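Local structure of heat shock protein, putative (1Y6Z) at residues N211-Q216 with L232-E236; P5-Q9 with F47-L51; M136-K140 with E171-L175; E60-F66 with R92-R98; K159-V163 with I238-C242. The protein is the middle domain of a putative Hsp90-family chaperone, which as a whole probably binds and hydrolyses ATP to assist the folding of client proteins. The contacts are given in a common frame with arbitrary orientation. Where two conformers were deposited one is given. Numbering follows the deposited sequence.

Contact 1: N211-Q216 with L232-E236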
# COMPACT_ATOMS: atom_id res chain seq x y z
N ASN B 211 4.90 -18.93 28.03
CA ASN B 211 5.43 -19.91 27.10
C ASN B 211 4.28 -20.20 26.12
O ASN B 211 3.12 -19.96 26.45
CB ASN B 211 5.81 -21.18 27.88
CG ASN B 211 6.51 -22.23 27.02
OD1 ASN B 211 5.91 -22.85 26.14
ND2 ASN B 211 7.79 -22.46 27.31
N LYS B 212 4.59 -20.71 24.93
CA LYS B 212 3.55 -21.04 23.96
C LYS B 212 2.62 -22.16 24.48
O LYS B 212 1.41 -22.14 24.23
CB LYS B 212 4.22 -21.43 22.65
CG LYS B 212 3.31 -21.93 21.55
CD LYS B 212 4.16 -22.58 20.47
CE LYS B 212 3.34 -22.89 19.21
NZ LYS B 212 2.12 -23.72 19.45
N LYS B 213 3.20 -23.11 25.21
CA LYS B 213 2.44 -24.20 25.85
C LYS B 213 1.62 -23.74 27.06
O LYS B 213 0.43 -24.03 27.17
CB LYS B 213 3.36 -25.33 26.29
CG LYS B 213 4.41 -25.77 25.27
CD LYS B 213 5.65 -26.32 25.97
CE LYS B 213 5.32 -27.55 26.81
NZ LYS B 213 6.30 -27.70 27.91
N THR B 214 2.27 -23.01 27.97
CA THR B 214 1.61 -22.59 29.21
C THR B 214 0.50 -21.55 28.98
O THR B 214 -0.40 -21.42 29.81
CB THR B 214 2.61 -22.05 30.26
OG1 THR B 214 2.86 -20.65 30.03
CG2 THR B 214 3.92 -22.83 30.24
N ALA B 215 0.59 -20.82 27.87
CA ALA B 215 -0.29 -19.67 27.57
C ALA B 215 -1.76 -20.06 27.40
O ALA B 215 -2.63 -19.39 27.93
CB ALA B 215 0.21 -18.91 26.33
N GLN B 216 -2.01 -21.13 26.65
CA GLN B 216 -3.39 -21.61 26.45
C GLN B 216 -3.95 -22.42 27.62
O GLN B 216 -5.15 -22.73 27.65
CB GLN B 216 -3.53 -22.38 25.13
CG GLN B 216 -2.48 -23.42 24.86
CD GLN B 216 -2.88 -24.37 23.76
OE1 GLN B 216 -3.56 -24.00 22.80
NE2 GLN B 216 -2.46 -25.63 23.89
N LEU B 232 -4.81 -14.83 20.50
CA LEU B 232 -3.36 -14.71 20.25
C LEU B 232 -2.59 -14.70 21.55
O LEU B 232 -3.10 -14.23 22.57
CB LEU B 232 -3.06 -13.39 19.56
CG LEU B 232 -3.95 -13.09 18.36
CD1 LEU B 232 -3.83 -11.56 18.05
CD2 LEU B 232 -3.52 -14.04 17.25
N PHE B 233 -1.34 -15.14 21.49
CA PHE B 233 -0.47 -15.09 22.66
C PHE B 233 0.54 -13.94 22.64
O PHE B 233 1.28 -13.76 21.66
CB PHE B 233 0.29 -16.42 22.78
CG PHE B 233 -0.60 -17.65 22.89
CD1 PHE B 233 -0.16 -18.87 22.39
CD2 PHE B 233 -1.86 -17.59 23.50
CE1 PHE B 233 -0.97 -20.02 22.49
CE2 PHE B 233 -2.68 -18.74 23.59
CZ PHE B 233 -2.25 -19.93 23.09
N SER B 234 0.55 -13.15 23.71
CA SER B 234 1.62 -12.19 24.01
C SER B 234 2.66 -12.88 24.93
O SER B 234 2.35 -13.41 26.01
CB SER B 234 1.04 -10.91 24.61
OG SER B 234 2.04 -10.07 25.17
N LEU B 235 3.90 -12.95 24.47
CA LEU B 235 4.93 -13.63 25.23
C LEU B 235 6.05 -12.67 25.65
O LEU B 235 6.95 -13.04 26.39
CB LEU B 235 5.45 -14.84 24.46
CG LEU B 235 4.44 -15.83 23.84
CD1 LEU B 235 5.13 -16.88 23.01
CD2 LEU B 235 3.51 -16.53 24.86
N GLU B 236 5.99 -11.41 25.22
CA GLU B 236 6.90 -10.46 25.83
C GLU B 236 6.41 -9.05 25.90
O GLU B 236 5.40 -8.71 25.21
CB GLU B 236 8.27 -10.53 25.19
CG GLU B 236 8.39 -10.00 23.77
CD GLU B 236 9.85 -10.17 23.31
OE1 GLU B 236 10.08 -11.15 22.55
OE2 GLU B 236 10.73 -9.37 23.79

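Contact 2: P5-Q9 with F47-L51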
# COMPACT_ATOMS: atom_id res chain seq x y z
N PRO B 5 29.25 4.73 -9.43
CA PRO B 5 28.77 3.87 -8.36
C PRO B 5 27.51 3.10 -8.77
O PRO B 5 26.72 3.61 -9.58
CB PRO B 5 28.46 4.85 -7.25
CG PRO B 5 28.03 6.09 -7.94
CD PRO B 5 28.97 6.16 -9.13
N ILE B 6 27.32 1.92 -8.19
CA ILE B 6 26.21 1.02 -8.52
C ILE B 6 24.85 1.75 -8.57
O ILE B 6 24.09 1.54 -9.51
CB ILE B 6 26.16 -0.22 -7.59
CG1 ILE B 6 25.05 -1.21 -8.02
CG2 ILE B 6 25.93 0.20 -6.16
CD1 ILE B 6 25.20 -2.63 -7.43
N TRP B 7 24.58 2.63 -7.60
CA TRP B 7 23.28 3.32 -7.46
C TRP B 7 22.92 4.31 -8.55
O TRP B 7 21.80 4.85 -8.54
CB TRP B 7 23.14 4.00 -6.11
CG TRP B 7 24.16 5.11 -5.83
CD1 TRP B 7 24.07 6.44 -6.16
CD2 TRP B 7 25.37 4.97 -5.08
NE1 TRP B 7 25.17 7.12 -5.71
CE2 TRP B 7 25.98 6.25 -5.02
CE3 TRP B 7 26.01 3.89 -4.46
CZ2 TRP B 7 27.18 6.47 -4.38
CZ3 TRP B 7 27.22 4.11 -3.81
CH2 TRP B 7 27.79 5.38 -3.77
N LYS B 8 23.89 4.53 -9.45
CA LYS B 8 23.77 5.43 -10.59
C LYS B 8 23.68 4.68 -11.91
O LYS B 8 23.20 5.22 -12.91
CB LYS B 8 24.96 6.39 -10.61
CG LYS B 8 24.55 7.84 -10.47
CD LYS B 8 24.24 8.23 -9.04
CE LYS B 8 23.85 9.68 -8.99
NZ LYS B 8 24.85 10.47 -9.79
N GLN B 9 24.17 3.43 -11.91
CA GLN B 9 23.93 2.48 -12.97
C GLN B 9 22.42 2.12 -13.04
O GLN B 9 21.70 2.17 -12.04
CB GLN B 9 24.78 1.23 -12.73
CG GLN B 9 26.25 1.52 -12.37
CD GLN B 9 27.15 0.28 -12.41
OE1 GLN B 9 27.13 -0.48 -13.37
NE2 GLN B 9 27.93 0.07 -11.35
N PHE B 47 17.11 11.92 -6.11
CA PHE B 47 18.00 11.05 -5.32
C PHE B 47 17.89 9.60 -5.83
O PHE B 47 16.91 9.23 -6.51
CB PHE B 47 17.75 11.19 -3.80
CG PHE B 47 16.46 10.57 -3.31
CD1 PHE B 47 16.39 9.20 -3.00
CD2 PHE B 47 15.31 11.33 -3.17
CE1 PHE B 47 15.20 8.63 -2.56
CE2 PHE B 47 14.09 10.76 -2.73
CZ PHE B 47 14.05 9.41 -2.41
N ASN B 48 18.92 8.82 -5.52
CA ASN B 48 18.98 7.38 -5.77
C ASN B 48 19.02 6.67 -4.43
O ASN B 48 19.55 7.20 -3.48
CB ASN B 48 20.28 7.04 -6.49
CG ASN B 48 20.51 7.88 -7.70
OD1 ASN B 48 19.88 7.67 -8.75
ND2 ASN B 48 21.46 8.83 -7.60
N SER B 49 18.47 5.46 -4.34
CA SER B 49 18.59 4.75 -3.08
C SER B 49 18.67 3.27 -3.36
O SER B 49 18.10 2.79 -4.32
CB SER B 49 17.47 5.06 -2.10
OG SER B 49 17.71 4.54 -0.77
N ILE B 50 19.47 2.58 -2.57
CA ILE B 50 19.38 1.10 -2.57
C ILE B 50 19.22 0.77 -1.10
O ILE B 50 20.04 1.25 -0.30
CB ILE B 50 20.65 0.37 -3.13
CG1 ILE B 50 21.09 0.92 -4.48
CG2 ILE B 50 20.34 -1.18 -3.17
CD1 ILE B 50 22.36 0.29 -5.05
N LEU B 51 18.21 -0.03 -0.75
CA LEU B 51 17.91 -0.30 0.62
C LEU B 51 17.94 -1.83 0.73
O LEU B 51 17.47 -2.48 -0.15
CB LEU B 51 16.49 0.17 0.91
CG LEU B 51 16.23 1.71 0.92
CD1 LEU B 51 14.68 1.85 1.32
CD2 LEU B 51 17.10 2.35 1.94

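Contact 3: M136-K140 with E171-L175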
# COMPACT_ATOMS: atom_id res chain seq x y z
N MET B 136 9.02 -5.25 2.34
CA MET B 136 8.56 -6.28 3.32
C MET B 136 7.31 -6.95 2.83
O MET B 136 7.19 -8.18 2.83
CB MET B 136 8.29 -5.67 4.72
CG MET B 136 9.54 -5.21 5.51
SD MET B 136 9.23 -4.36 7.08
CE MET B 136 8.44 -2.90 6.48
N LYS B 137 6.35 -6.15 2.38
CA LYS B 137 5.09 -6.80 1.90
C LYS B 137 5.30 -7.73 0.74
O LYS B 137 4.63 -8.76 0.62
CB LYS B 137 4.04 -5.80 1.49
CG LYS B 137 3.31 -5.17 2.62
CD LYS B 137 1.93 -4.74 2.07
CE LYS B 137 2.08 -3.68 0.99
NZ LYS B 137 2.20 -4.28 -0.38
N GLY B 138 6.24 -7.37 -0.12
CA GLY B 138 6.66 -8.27 -1.20
C GLY B 138 7.31 -9.52 -0.64
O GLY B 138 7.10 -10.61 -1.15
N LEU B 139 8.13 -9.37 0.40
CA LEU B 139 8.80 -10.52 0.96
C LEU B 139 7.77 -11.45 1.60
O LEU B 139 7.86 -12.65 1.44
CB LEU B 139 9.87 -10.10 1.94
CG LEU B 139 10.92 -11.13 2.41
CD1 LEU B 139 11.82 -11.61 1.26
CD2 LEU B 139 11.74 -10.50 3.50
N LYS B 140 6.78 -10.90 2.28
CA LYS B 140 5.64 -11.68 2.82
C LYS B 140 4.86 -12.43 1.71
O LYS B 140 4.59 -13.62 1.86
CB LYS B 140 4.68 -10.77 3.56
CG LYS B 140 3.53 -11.56 4.29
CD LYS B 140 2.70 -10.63 5.08
CE LYS B 140 1.42 -11.38 5.59
NZ LYS B 140 0.72 -10.49 6.48
N GLU B 171 -0.43 -0.61 8.27
CA GLU B 171 0.35 -1.40 7.32
C GLU B 171 1.39 -2.28 8.03
O GLU B 171 1.59 -3.46 7.67
CB GLU B 171 1.06 -0.48 6.33
CG GLU B 171 0.18 -0.00 5.21
CD GLU B 171 1.05 0.32 4.01
OE1 GLU B 171 1.66 1.40 4.07
OE2 GLU B 171 1.17 -0.55 3.08
N ILE B 172 2.00 -1.72 9.06
CA ILE B 172 3.02 -2.50 9.79
C ILE B 172 2.32 -3.63 10.55
O ILE B 172 2.85 -4.73 10.62
CB ILE B 172 3.84 -1.63 10.73
CG1 ILE B 172 4.43 -0.40 10.00
CG2 ILE B 172 4.96 -2.50 11.43
CD1 ILE B 172 5.23 0.55 10.94
N ALA B 173 1.19 -3.30 11.17
CA ALA B 173 0.36 -4.23 11.95
C ALA B 173 -0.05 -5.45 11.12
O ALA B 173 -0.10 -6.58 11.63
CB ALA B 173 -0.90 -3.48 12.49
N SER B 174 -0.30 -5.22 9.83
CA SER B 174 -0.67 -6.29 8.91
C SER B 174 0.44 -7.33 8.68
O SER B 174 0.16 -8.43 8.14
CB SER B 174 -1.16 -5.67 7.57
OG SER B 174 -0.12 -5.21 6.77
N LEU B 175 1.67 -7.02 9.11
CA LEU B 175 2.86 -7.88 8.87
C LEU B 175 3.25 -8.74 10.06
O LEU B 175 3.90 -9.75 9.87
CB LEU B 175 4.12 -7.04 8.47
CG LEU B 175 3.95 -6.13 7.21
CD1 LEU B 175 5.10 -5.11 6.95
CD2 LEU B 175 3.71 -7.08 6.01
O HOH W 1 2.67 -11.52 8.38
O HOH W 2 0.10 -7.81 4.99

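Contact 4: E60-F66 with R92-R98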
# COMPACT_ATOMS: atom_id res chain seq x y z
N GLU B 60 25.99 -3.80 15.26
CA GLU B 60 25.54 -2.59 15.98
C GLU B 60 24.23 -2.79 16.78
O GLU B 60 23.97 -2.04 17.71
CB GLU B 60 25.29 -1.42 15.01
CG GLU B 60 26.46 -0.98 14.19
CD GLU B 60 26.54 -1.73 12.85
OE1 GLU B 60 25.70 -2.61 12.63
OE2 GLU B 60 27.44 -1.46 12.03
N LEU B 61 23.45 -3.82 16.44
CA LEU B 61 22.17 -4.02 17.08
C LEU B 61 22.11 -5.30 17.87
O LEU B 61 21.04 -5.77 18.26
CB LEU B 61 21.04 -4.03 16.02
CG LEU B 61 20.96 -2.77 15.15
CD1 LEU B 61 19.83 -2.97 14.09
CD2 LEU B 61 20.65 -1.62 16.11
N SER B 62 23.26 -5.92 18.07
CA SER B 62 23.26 -7.23 18.70
C SER B 62 23.43 -7.16 20.22
O SER B 62 23.59 -8.21 20.87
CB SER B 62 24.36 -8.08 18.11
OG SER B 62 24.44 -9.29 18.87
N LYS B 63 23.52 -5.96 20.77
CA LYS B 63 23.65 -5.79 22.24
C LYS B 63 22.40 -5.13 22.80
O LYS B 63 21.74 -5.72 23.62
CB LYS B 63 24.91 -5.02 22.63
CG LYS B 63 26.23 -5.81 22.43
CD LYS B 63 27.45 -4.87 22.66
CE LYS B 63 28.80 -5.56 22.39
NZ LYS B 63 29.94 -4.63 22.17
N ASN B 64 22.10 -3.92 22.36
CA ASN B 64 20.79 -3.32 22.59
C ASN B 64 19.95 -3.28 21.30
O ASN B 64 20.49 -3.07 20.21
CB ASN B 64 20.94 -1.87 23.09
CG ASN B 64 19.63 -1.28 23.60
OD1 ASN B 64 19.17 -0.24 23.10
ND2 ASN B 64 18.98 -1.97 24.58
N MET B 65 18.64 -3.38 21.43
CA MET B 65 17.74 -3.21 20.28
C MET B 65 18.02 -1.97 19.47
O MET B 65 17.82 -1.95 18.25
CB MET B 65 16.28 -3.17 20.72
CG MET B 65 15.61 -4.49 20.65
SD MET B 65 13.88 -4.17 20.56
CE MET B 65 13.67 -3.01 21.84
N PHE B 66 18.45 -0.91 20.12
CA PHE B 66 18.74 0.30 19.38
C PHE B 66 20.16 0.75 19.62
O PHE B 66 20.69 0.55 20.73
CB PHE B 66 17.68 1.39 19.65
CG PHE B 66 16.27 0.96 19.26
CD1 PHE B 66 15.86 0.99 17.92
CD2 PHE B 66 15.37 0.51 20.23
CE1 PHE B 66 14.56 0.57 17.55
CE2 PHE B 66 14.06 0.12 19.87
CZ PHE B 66 13.67 0.13 18.53
N ARG B 92 12.75 4.96 14.16
CA ARG B 92 13.79 4.05 14.64
C ARG B 92 13.42 2.59 14.49
O ARG B 92 14.30 1.70 14.57
CB ARG B 92 14.13 4.35 16.11
CG ARG B 92 13.08 3.85 17.11
CD ARG B 92 13.55 4.14 18.58
NE ARG B 92 12.61 3.59 19.54
CZ ARG B 92 12.87 3.42 20.85
NH1 ARG B 92 14.04 3.79 21.36
NH2 ARG B 92 11.96 2.92 21.65
N TRP B 93 12.14 2.29 14.24
CA TRP B 93 11.81 0.89 14.02
C TRP B 93 12.51 0.35 12.74
O TRP B 93 12.66 -0.85 12.60
CB TRP B 93 10.32 0.61 14.01
CG TRP B 93 9.62 1.09 12.82
CD1 TRP B 93 9.12 2.33 12.64
CD2 TRP B 93 9.36 0.34 11.60
NE1 TRP B 93 8.58 2.43 11.38
CE2 TRP B 93 8.66 1.21 10.75
CE3 TRP B 93 9.62 -0.99 11.18
CZ2 TRP B 93 8.22 0.81 9.45
CZ3 TRP B 93 9.14 -1.41 9.91
CH2 TRP B 93 8.48 -0.49 9.05
N LEU B 94 12.96 1.24 11.86
CA LEU B 94 13.68 0.87 10.65
C LEU B 94 15.21 0.91 10.74
O LEU B 94 15.87 0.84 9.70
CB LEU B 94 13.27 1.79 9.51
CG LEU B 94 11.87 1.41 9.04
CD1 LEU B 94 11.39 2.58 8.24
CD2 LEU B 94 11.93 0.08 8.20
N THR B 95 15.73 0.99 11.96
CA THR B 95 17.18 1.04 12.25
C THR B 95 17.91 -0.18 11.68
O THR B 95 19.11 -0.11 11.44
CB THR B 95 17.48 1.14 13.78
OG1 THR B 95 18.89 1.40 14.01
CG2 THR B 95 17.06 -0.12 14.53
N PHE B 96 17.20 -1.28 11.48
CA PHE B 96 17.85 -2.54 10.98
C PHE B 96 18.15 -2.46 9.49
O PHE B 96 18.94 -3.25 9.00
CB PHE B 96 17.04 -3.80 11.30
CG PHE B 96 15.70 -3.85 10.58
CD1 PHE B 96 14.56 -3.33 11.17
CD2 PHE B 96 15.60 -4.40 9.29
CE1 PHE B 96 13.30 -3.39 10.54
CE2 PHE B 96 14.33 -4.41 8.61
CZ PHE B 96 13.20 -3.94 9.25
N LEU B 97 17.56 -1.52 8.74
CA LEU B 97 17.86 -1.42 7.32
C LEU B 97 19.33 -0.95 7.11
O LEU B 97 19.84 -0.16 7.89
CB LEU B 97 16.96 -0.29 6.70
CG LEU B 97 15.46 -0.48 6.53
CD1 LEU B 97 14.98 0.83 5.80
CD2 LEU B 97 15.20 -1.61 5.62
N ARG B 98 19.96 -1.43 6.05
CA ARG B 98 21.26 -0.93 5.64
C ARG B 98 21.07 -0.45 4.20
O ARG B 98 20.36 -1.08 3.41
CB ARG B 98 22.33 -2.03 5.73
CG ARG B 98 22.57 -2.54 7.15
CD ARG B 98 23.21 -1.43 7.93
NE ARG B 98 23.55 -1.70 9.33
CZ ARG B 98 22.78 -1.34 10.37
NH1 ARG B 98 21.59 -0.83 10.17
NH2 ARG B 98 23.19 -1.58 11.61
O HOH W 3 26.40 -2.09 9.54

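Contact 5: K159-V163 with I238-C242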
# COMPACT_ATOMS: atom_id res chain seq x y z
N LYS B 159 7.08 -4.80 15.48
CA LYS B 159 6.16 -4.70 16.66
C LYS B 159 6.32 -3.36 17.29
O LYS B 159 5.34 -2.71 17.60
CB LYS B 159 6.41 -5.84 17.64
CG LYS B 159 5.78 -7.16 17.20
CD LYS B 159 6.36 -8.34 18.01
CE LYS B 159 5.98 -9.68 17.42
NZ LYS B 159 6.93 -10.70 18.07
N ILE B 160 7.58 -2.89 17.39
CA ILE B 160 7.86 -1.51 17.87
C ILE B 160 7.31 -0.47 16.89
O ILE B 160 6.76 0.55 17.31
CB ILE B 160 9.36 -1.31 18.14
CG1 ILE B 160 9.77 -2.08 19.40
CG2 ILE B 160 9.73 0.22 18.32
CD1 ILE B 160 11.22 -2.49 19.31
N GLY B 161 7.45 -0.72 15.59
CA GLY B 161 6.84 0.16 14.58
C GLY B 161 5.33 0.38 14.78
O GLY B 161 4.84 1.51 14.66
N VAL B 162 4.62 -0.72 15.06
CA VAL B 162 3.17 -0.68 15.39
C VAL B 162 2.88 0.26 16.60
O VAL B 162 1.89 1.04 16.58
CB VAL B 162 2.62 -2.10 15.69
CG1 VAL B 162 1.17 -2.01 16.25
CG2 VAL B 162 2.69 -3.02 14.45
N VAL B 163 3.72 0.16 17.63
CA VAL B 163 3.66 1.07 18.81
C VAL B 163 3.99 2.51 18.41
O VAL B 163 3.25 3.47 18.73
CB VAL B 163 4.65 0.57 19.94
CG1 VAL B 163 4.61 1.48 21.20
CG2 VAL B 163 4.35 -0.86 20.31
N ILE B 238 7.27 -6.74 24.41
CA ILE B 238 7.16 -6.22 23.00
C ILE B 238 5.88 -6.71 22.32
O ILE B 238 5.15 -5.86 21.79
CB ILE B 238 8.40 -6.36 22.07
CG1 ILE B 238 9.49 -5.34 22.43
CG2 ILE B 238 8.04 -5.92 20.66
CD1 ILE B 238 10.90 -5.64 21.88
N ASP B 239 5.62 -8.02 22.35
CA ASP B 239 4.31 -8.60 21.97
C ASP B 239 3.23 -7.79 22.69
O ASP B 239 2.25 -7.29 22.09
CB ASP B 239 4.15 -10.08 22.33
CG ASP B 239 4.98 -11.01 21.50
OD1 ASP B 239 5.69 -10.57 20.54
OD2 ASP B 239 4.96 -12.24 21.77
N GLU B 240 3.44 -7.63 24.00
CA GLU B 240 2.52 -6.93 24.88
C GLU B 240 2.28 -5.46 24.54
O GLU B 240 1.14 -5.05 24.41
CB GLU B 240 2.95 -7.14 26.35
CG GLU B 240 1.89 -6.81 27.39
CD GLU B 240 0.74 -7.81 27.40
OE1 GLU B 240 -0.44 -7.35 27.35
OE2 GLU B 240 1.01 -9.05 27.45
N PHE B 241 3.34 -4.66 24.35
CA PHE B 241 3.14 -3.27 23.89
C PHE B 241 2.56 -3.19 22.50
O PHE B 241 1.89 -2.21 22.17
CB PHE B 241 4.41 -2.43 23.92
CG PHE B 241 4.80 -1.98 25.29
CD1 PHE B 241 4.02 -1.05 25.98
CD2 PHE B 241 5.95 -2.49 25.89
CE1 PHE B 241 4.37 -0.64 27.28
CE2 PHE B 241 6.32 -2.08 27.19
CZ PHE B 241 5.52 -1.14 27.88
N CYS B 242 2.89 -4.17 21.66
CA CYS B 242 2.40 -4.16 20.29
C CYS B 242 0.89 -4.33 20.32
O CYS B 242 0.12 -3.51 19.80
CB CYS B 242 3.03 -5.29 19.46
SG CYS B 242 2.33 -5.43 17.75

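Contact 1: N211-Q216 with L232-E236
Phe233, Leu235 and Ala215 carry this contact, in which a short helical turn after strand 204-208 packs against the end of strand 231-234. Both strands belong to the three-stranded parallel sheet of the C-terminal alpha/beta part of the Hsp90 middle domain, so residues 211-216 open the connection that leads from one strand to its parallel neighbour. Phe233, the residue with the largest buried area here, points its CA-to-CB bond at the helical turn and receives the Ala215 methyl on its ring face: Ala215 CB stands 3.7 Å from the ring centroid and 11° off the normal, a CH-pi contact. Gln216 CB comes within 3.4 Å of Phe233 CZ, and Tyr179 and Ile181 also touch the Phe233 side chain. Leu235 lies further along, its CD2 4.3 Å from Ala215 CB and 3.8 Å from Asn211 O. No hydrogen bond joins the segments. The turn is secured at its own start by Asn211, an N-cap whose OD1 accepts from Lys213 N at 2.9 Å.

Contact 2: P5-Q9 with F47-L51
Ile50 reaches from strand 47-53 over the 3-10 turn at residues 6-8, its CD1 packing against Ile6 CG2 at 3.7 Å and Trp7 CB at 3.9 Å. The strand is the second in the five-stranded mixed sheet of this Hsp90 middle domain, lying between strands 35-41 and 98-103, and the N-terminal turn packs on one face of it. Asn48 and Ile50, two residues apart, direct their CA-to-CB bonds toward the turn, whereas Phe47 and Ser49 point away; on that far side Phe47 meets helix 121-141. The sheet is thus sandwiched at this point between the N-terminal turn and the long helix. Trp7 is the main residue on the turn side. Its side chain also touches Ile100 of the next strand, and NE1 is hydrogen-bonded to Asp102, while its backbone O is hydrogen-bonded to His38 NE2 on the other neighbouring strand. The turn itself is closed by Lys8 N donating to Pro5 O at 3.0 Å, and Trp7 O rests 3.4 Å from Asn48 CB.

Contact 3: M136-K140 with E171-L175
Apolar packing converges on Leu175, which loses more surface than any other residue of the pair. Its CD1 meets Met136 CB at 3.9 Å, while its CD2 touches the aliphatic parts of two lysines, 3.9 Å from Lys137 CG and 3.8 Å from Lys140 CD. These three residues lie on one side of helix 121-141, so the leucine is received along just over one turn of it. Within the Hsp90 middle domain the segments belong to the helical region between the large mixed sheet and the smaller parallel sheet: helix 121-141 arrives from the large sheet, and the short helix 169-173 follows the intervening helix 145-164, which itself touches Met136, Lys140 and Ile172. Polar contacts gather at the extended side chain of Lys140. Its NZ forms a salt bridge with Asp189, outside the two segments, and lies 2.7 Å from Ser174 O. Two waters connect the same ammonium group to the partner segment: water 1 accepts from Lys140 NZ at 2.9 Å and donates to Leu175 O at 2.6 Å, and water 2 accepts from Lys140 NZ at 3.1 Å and donates to Ser174 OG at 3.2 Å. Within 171-175, Ser174 OG donates to Glu171 O at 2.6 Å.

Contact 4: E60-F66 with R92-R98
An arginine laid flat on a phenylalanine is the striking feature here: the Arg92 guanidinium and the Phe66 ring are nearly parallel, planes at 4° and centres 4.1 Å apart, giving a stacked cation-pi pair. Arg92 CD adds a CH-pi contact, 3.9 Å from the Phe66 ring centroid. The charge of Arg92 has a salt-bridge partner in Glu164, so the guanidinium is held both by the ring beneath it and by an acid. Thr95 CG2 packs 3.8 Å from Phe66 CD1, and further along Leu61 CD1 sits 3.7 Å from Phe96 CA. A second arginine closes the other end. Arg98 NH2 forms a salt bridge with Glu60 OE1 at 2.9 Å, and water 3 joins Arg98 NE to Glu60 OE2; Arg98 NH1 donates to Thr95 O at 2.9 Å and to Leu97 O at 3.0 Å, tying the arginine to the type I turn just before it, Leu94 to Leu97. Within 60-66, Asn64 OD1 accepts from Phe66 N at 3.1 Å in an Asx turn. The arrangement is loop-to-loop packing between two connections of the large mixed sheet of the Hsp90 middle domain, beside helix 145-164.

Contact 5: K159-V163 with I238-C242
Cys242 and Val162 meet on the buried side of this helix pair, with Val162 CG1 3.9 Å from Cys242 SG; Ile172 and Ala173 of helix 169-173 also touch Val162. Cys242 is further covered by Lys159, whose CB stands 3.9 Å from Cys242 CB, and here the backbones come closest, the CA atoms of Lys159 and Cys242 being 5.3 Å apart. From this point the packing spreads two ways. In one direction Ile238 CG2 presses on Lys159 CB at 3.4 Å, and Ile238 CD1 meets Ile160 CD1 at 4.1 Å, beside Met65. In the other, the exposed Val163 rests on the partner backbone, its CG2 3.4 Å from Phe241 O and 3.8 Å from Cys242 CA. The helical segments run roughly in the same direction, at 33°, with axes 8.6 Å apart at closest approach. They join helix 145-164 of the central helical region to helix 237-249 of the C-terminal alpha/beta part of the Hsp90 middle domain. At the polar edge, Lys159 reaches across to Asp239, where Lys159 NZ donates to Asp239 OD1 at 2.8 Å in a salt bridge. Asp239 OD2 accepts from Leu235 N, so the carboxylate serves both the neighbouring helix and the loop that leads into its own helix. The lysine thus contributes twice, its aliphatic part to the apolar packing and its charge to an ion pair directly across the helix interface.

Contacts 2 and 1 lie on opposite sides of the chain's centre, their own centres 43 Å apart, one on the large mixed sheet and the other on the smaller parallel sheet. Contacts 3, 4 and 5 lie between, their centres 15 to 18 Å apart, and each touches the other two. Trp93 of contact 4 packs on Met136 and Ile172 of contact 3 and on Gly161 of contact 5, while Met65 SD lies 3.4 Å from Ile160 CD1. Val162 of contact 5 packs on contact 3, its CG2 3.6 Å from Ala173 N. Contact 5 continues into contact 1 where Ser234 OG lies 2.7 Å from Glu240 OE2, a probable hydrogen bond. Contact 2 touches none of the others; its nearest atoms are about 4 Å from contact 4.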